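DNA methyltransferase (Nicotiana tabacum, PDB 4ONQ) is the catalytic domain of a plant DRM enzyme that probably methylates cytosine at carbon 5 in DNA, here with sinefungin bound. Local coordinates at residues 59-64 / 343-348. The protein carries 5 engineered substitutions. Sequence-based numbering, arbitrary orientation.
Sequences SLYDIE and RILDLV. Engineered in segment 59-64: Ser59 (natural residue Phe).
Tyr61 reaches across to Leu345 and Asp346 from a type I' beta turn, Leu60 to Ile63, closed by a hydrogen bond from Ile63 N to Leu60 O (3.3 Å). Its CB already points toward helix 337-352, and CG lies anti to the carbonyl carbon, on the backbone N side (chi1 -42°), which sends the ring out to the helix. Along one edge, near the ring plane, Tyr61 CE2 meets Leu345 CD2 at 3.8 Å. At the tip, Tyr61 OH comes within 3.8 Å of Asp346 CA and makes a weak hydrogen bond, as donor, to Asp346 OD2 (3.5 Å); ring and carboxylate are nearly coplanar, 23° apart. Tyrosine suits this partly exposed place because its carbon edge packs on a leucine while its hydroxyl reaches a polar group. Asp346 is exposed, where a carboxylate probably stays hydrated and charged. Leu345, with CG anti to the backbone N (chi1 170°), meets Tyr61 from the opposite direction, and its CD2 also touches Leu60 CD2 at 3.9 Å, the two leucines crossing at about a right angle. Both are buried, and their branched hydrocarbon ends, with no polar group needing a partner, suit this interior contact. Lys349, one turn beyond Leu345, adds a cation-pi contact to the tyrosine ring. Thus the loop between helix 50-59 and strand 66-69 packs against helix 337-352, while Leu60 and Leu345 both rest on Phe40 of strand 39-45, in the mixed sheet of this Rossmann-like methyltransferase domain.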
ATOM      1  N   SER A  59      11.861  12.743  13.819  1.00 59.78           N
ATOM      2  CA  SER A  59      12.951  12.158  13.049  1.00 65.66           C
ATOM      3  C   SER A  59      12.894  12.604  11.593  1.00 69.16           C
ATOM      4  O   SER A  59      13.918  12.653  10.910  1.00 70.16           O
ATOM      5  CB  SER A  59      12.913  10.633  13.133  1.00 80.24           C
ATOM      6  OG  SER A  59      13.098  10.193  14.465  1.00 86.23           O
ATOM      7  N   LEU A  60      11.696  12.930  11.121  1.00 67.86           N
ATOM      8  CA  LEU A  60      11.511  13.319   9.727  1.00 64.91           C
ATOM      9  C   LEU A  60      11.151  14.792   9.584  1.00 63.07           C
ATOM     10  O   LEU A  60      10.087  15.134   9.067  1.00 65.40           O
ATOM     11  CB  LEU A  60      10.448  12.449   9.047  1.00 48.75           C
ATOM     12  CG  LEU A  60      10.799  10.982   8.811  1.00 48.36           C
ATOM     13  CD1 LEU A  60       9.647  10.256   8.129  1.00 45.53           C
ATOM     14  CD2 LEU A  60      12.064  10.867   7.982  1.00 50.57           C
ATOM     15  N   TYR A  61      12.040  15.654  10.064  1.00 64.25           N
ATOM     16  CA  TYR A  61      11.973  17.084   9.781  1.00 58.92           C
ATOM     17  C   TYR A  61      10.674  17.746  10.250  1.00 69.86           C
ATOM     18  O   TYR A  61      10.194  18.696   9.631  1.00 77.30           O
ATOM     19  CB  TYR A  61      12.226  17.313   8.288  1.00 68.14           C
ATOM     20  CG  TYR A  61      13.353  16.439   7.774  1.00 71.66           C
ATOM     21  CD1 TYR A  61      14.672  16.701   8.120  1.00 73.51           C
ATOM     22  CD2 TYR A  61      13.096  15.336   6.971  1.00 72.08           C
ATOM     23  CE1 TYR A  61      15.705  15.900   7.669  1.00 70.65           C
ATOM     24  CE2 TYR A  61      14.124  14.527   6.516  1.00 70.81           C
ATOM     25  CZ  TYR A  61      15.423  14.814   6.868  1.00 74.56           C
ATOM     26  OH  TYR A  61      16.447  14.014   6.415  1.00 78.23           O
ATOM     27  N   ASP A  62      10.120  17.219  11.344  1.00 72.01           N
ATOM     28  CA  ASP A  62       8.954  17.787  12.030  1.00 66.33           C
ATOM     29  C   ASP A  62       7.629  17.691  11.277  1.00 72.84           C
ATOM     30  O   ASP A  62       6.597  18.138  11.778  1.00 78.07           O
ATOM     31  CB  ASP A  62       9.218  19.231  12.444  1.00 83.85           C
ATOM     32  CG  ASP A  62      10.415  19.360  13.350  1.00 92.64           C
ATOM     33  OD1 ASP A  62      10.567  18.509  14.250  1.00 80.56           O
ATOM     34  OD2 ASP A  62      11.206  20.308  13.155  1.00106.09           O
ATOM     35  N   ILE A  63       7.662  17.098  10.088  1.00 74.06           N
ATOM     36  CA  ILE A  63       6.472  16.953   9.250  1.00 70.84           C
ATOM     37  C   ILE A  63       5.334  16.195   9.949  1.00 71.55           C
ATOM     38  O   ILE A  63       5.555  15.178  10.608  1.00 53.66           O
ATOM     39  CB  ILE A  63       6.822  16.269   7.906  1.00 68.55           C
ATOM     40  CG1 ILE A  63       7.911  17.065   7.178  1.00 62.57           C
ATOM     41  CG2 ILE A  63       5.584  16.111   7.030  1.00 55.07           C
ATOM     42  CD1 ILE A  63       8.187  16.582   5.769  1.00 59.52           C
ATOM     43  N   GLU A  64       4.123  16.664   9.796  1.00 82.62           N
ATOM     44  CA  GLU A  64       3.031  15.955  10.388  1.00 83.76           C
ATOM     45  C   GLU A  64       2.484  14.983   9.389  1.00 81.12           C
ATOM     46  O   GLU A  64       2.361  15.286   8.222  1.00 79.37           O
ATOM     47  CB  GLU A  64       1.921  16.900  10.777  1.00106.25           C
ATOM     48  CG  GLU A  64       2.180  17.781  11.933  1.00129.68           C
ATOM     49  CD  GLU A  64       1.341  19.027  11.840  1.00157.25           C
ATOM     50  OE1 GLU A  64       0.723  19.229  10.780  1.00165.31           O
ATOM     51  OE2 GLU A  64       1.290  19.804  12.809  1.00169.20           O
ATOM     52  N   ARG A 343      18.290   7.400   8.501  1.00 58.52           N
ATOM     53  CA  ARG A 343      19.726   7.501   8.260  1.00 57.73           C
ATOM     54  C   ARG A 343      19.996   7.652   6.772  1.00 55.77           C
ATOM     55  O   ARG A 343      20.747   8.533   6.342  1.00 56.95           O
ATOM     56  CB  ARG A 343      20.433   6.246   8.776  1.00 63.29           C
ATOM     57  CG  ARG A 343      21.951   6.327   8.772  1.00 71.47           C
ATOM     58  CD  ARG A 343      22.591   4.945   8.875  1.00 78.66           C
ATOM     59  NE  ARG A 343      22.741   4.314   7.566  1.00 86.00           N
ATOM     60  CZ  ARG A 343      22.215   3.140   7.229  1.00 85.80           C
ATOM     61  NH1 ARG A 343      21.504   2.451   8.112  1.00 93.72           N
ATOM     62  NH2 ARG A 343      22.410   2.652   6.012  1.00 74.31           N
ATOM     63  N   ILE A 344      19.364   6.790   5.983  1.00 57.23           N
ATOM     64  CA  ILE A 344      19.592   6.785   4.543  1.00 63.54           C
ATOM     65  C   ILE A 344      19.048   8.035   3.851  1.00 61.95           C
ATOM     66  O   ILE A 344      19.731   8.632   3.009  1.00 64.35           O
ATOM     67  CB  ILE A 344      19.042   5.501   3.903  1.00 50.56           C
ATOM     68  CG1 ILE A 344      19.883   4.313   4.366  1.00 50.29           C
ATOM     69  CG2 ILE A 344      19.035   5.601   2.390  1.00 48.86           C
ATOM     70  CD1 ILE A 344      19.619   3.053   3.614  1.00 52.11           C
ATOM     71  N   LEU A 345      17.833   8.438   4.212  1.00 59.06           N
ATOM     72  CA  LEU A 345      17.253   9.655   3.652  1.00 57.71           C
ATOM     73  C   LEU A 345      18.173  10.837   3.943  1.00 58.91           C
ATOM     74  O   LEU A 345      18.462  11.649   3.059  1.00 53.44           O
ATOM     75  CB  LEU A 345      15.852   9.909   4.215  1.00 51.06           C
ATOM     76  CG  LEU A 345      15.219  11.271   3.909  1.00 55.54           C
ATOM     77  CD1 LEU A 345      15.175  11.539   2.415  1.00 61.02           C
ATOM     78  CD2 LEU A 345      13.823  11.359   4.499  1.00 57.51           C
ATOM     79  N   ASP A 346      18.656  10.908   5.177  1.00 60.51           N
ATOM     80  CA  ASP A 346      19.542  11.992   5.568  1.00 67.93           C
ATOM     81  C   ASP A 346      20.854  11.975   4.783  1.00 70.38           C
ATOM     82  O   ASP A 346      21.317  13.020   4.322  1.00 71.16           O
ATOM     83  CB  ASP A 346      19.810  11.967   7.074  1.00 81.89           C
ATOM     84  CG  ASP A 346      20.420  13.258   7.568  1.00 92.11           C
ATOM     85  OD1 ASP A 346      21.625  13.262   7.898  1.00 96.36           O
ATOM     86  OD2 ASP A 346      19.697  14.277   7.603  1.00 96.44           O
ATOM     87  N   LEU A 347      21.452  10.796   4.626  1.00 72.36           N
ATOM     88  CA  LEU A 347      22.655  10.670   3.806  1.00 67.21           C
ATOM     89  C   LEU A 347      22.418  11.193   2.387  1.00 75.22           C
ATOM     90  O   LEU A 347      23.231  11.955   1.856  1.00 84.12           O
ATOM     91  CB  LEU A 347      23.138   9.218   3.761  1.00 60.35           C
ATOM     92  CG  LEU A 347      23.939   8.697   4.955  1.00 67.74           C
ATOM     93  CD1 LEU A 347      23.965   7.178   4.956  1.00 63.37           C
ATOM     94  CD2 LEU A 347      25.354   9.250   4.921  1.00 74.00           C
ATOM     95  N   VAL A 348      21.294  10.798   1.787  1.00 60.92           N
ATOM     96  CA  VAL A 348      20.963  11.204   0.418  1.00 56.42           C
ATOM     97  C   VAL A 348      20.765  12.721   0.285  1.00 63.17           C
ATOM     98  O   VAL A 348      21.301  13.352  -0.640  1.00 57.94           O
ATOM     99  CB  VAL A 348      19.707  10.455  -0.110  1.00 50.10           C
ATOM    100  CG1 VAL A 348      19.210  11.078  -1.400  1.00 49.35           C
ATOM    101  CG2 VAL A 348      20.007   8.974  -0.311  1.00 48.65           C
TER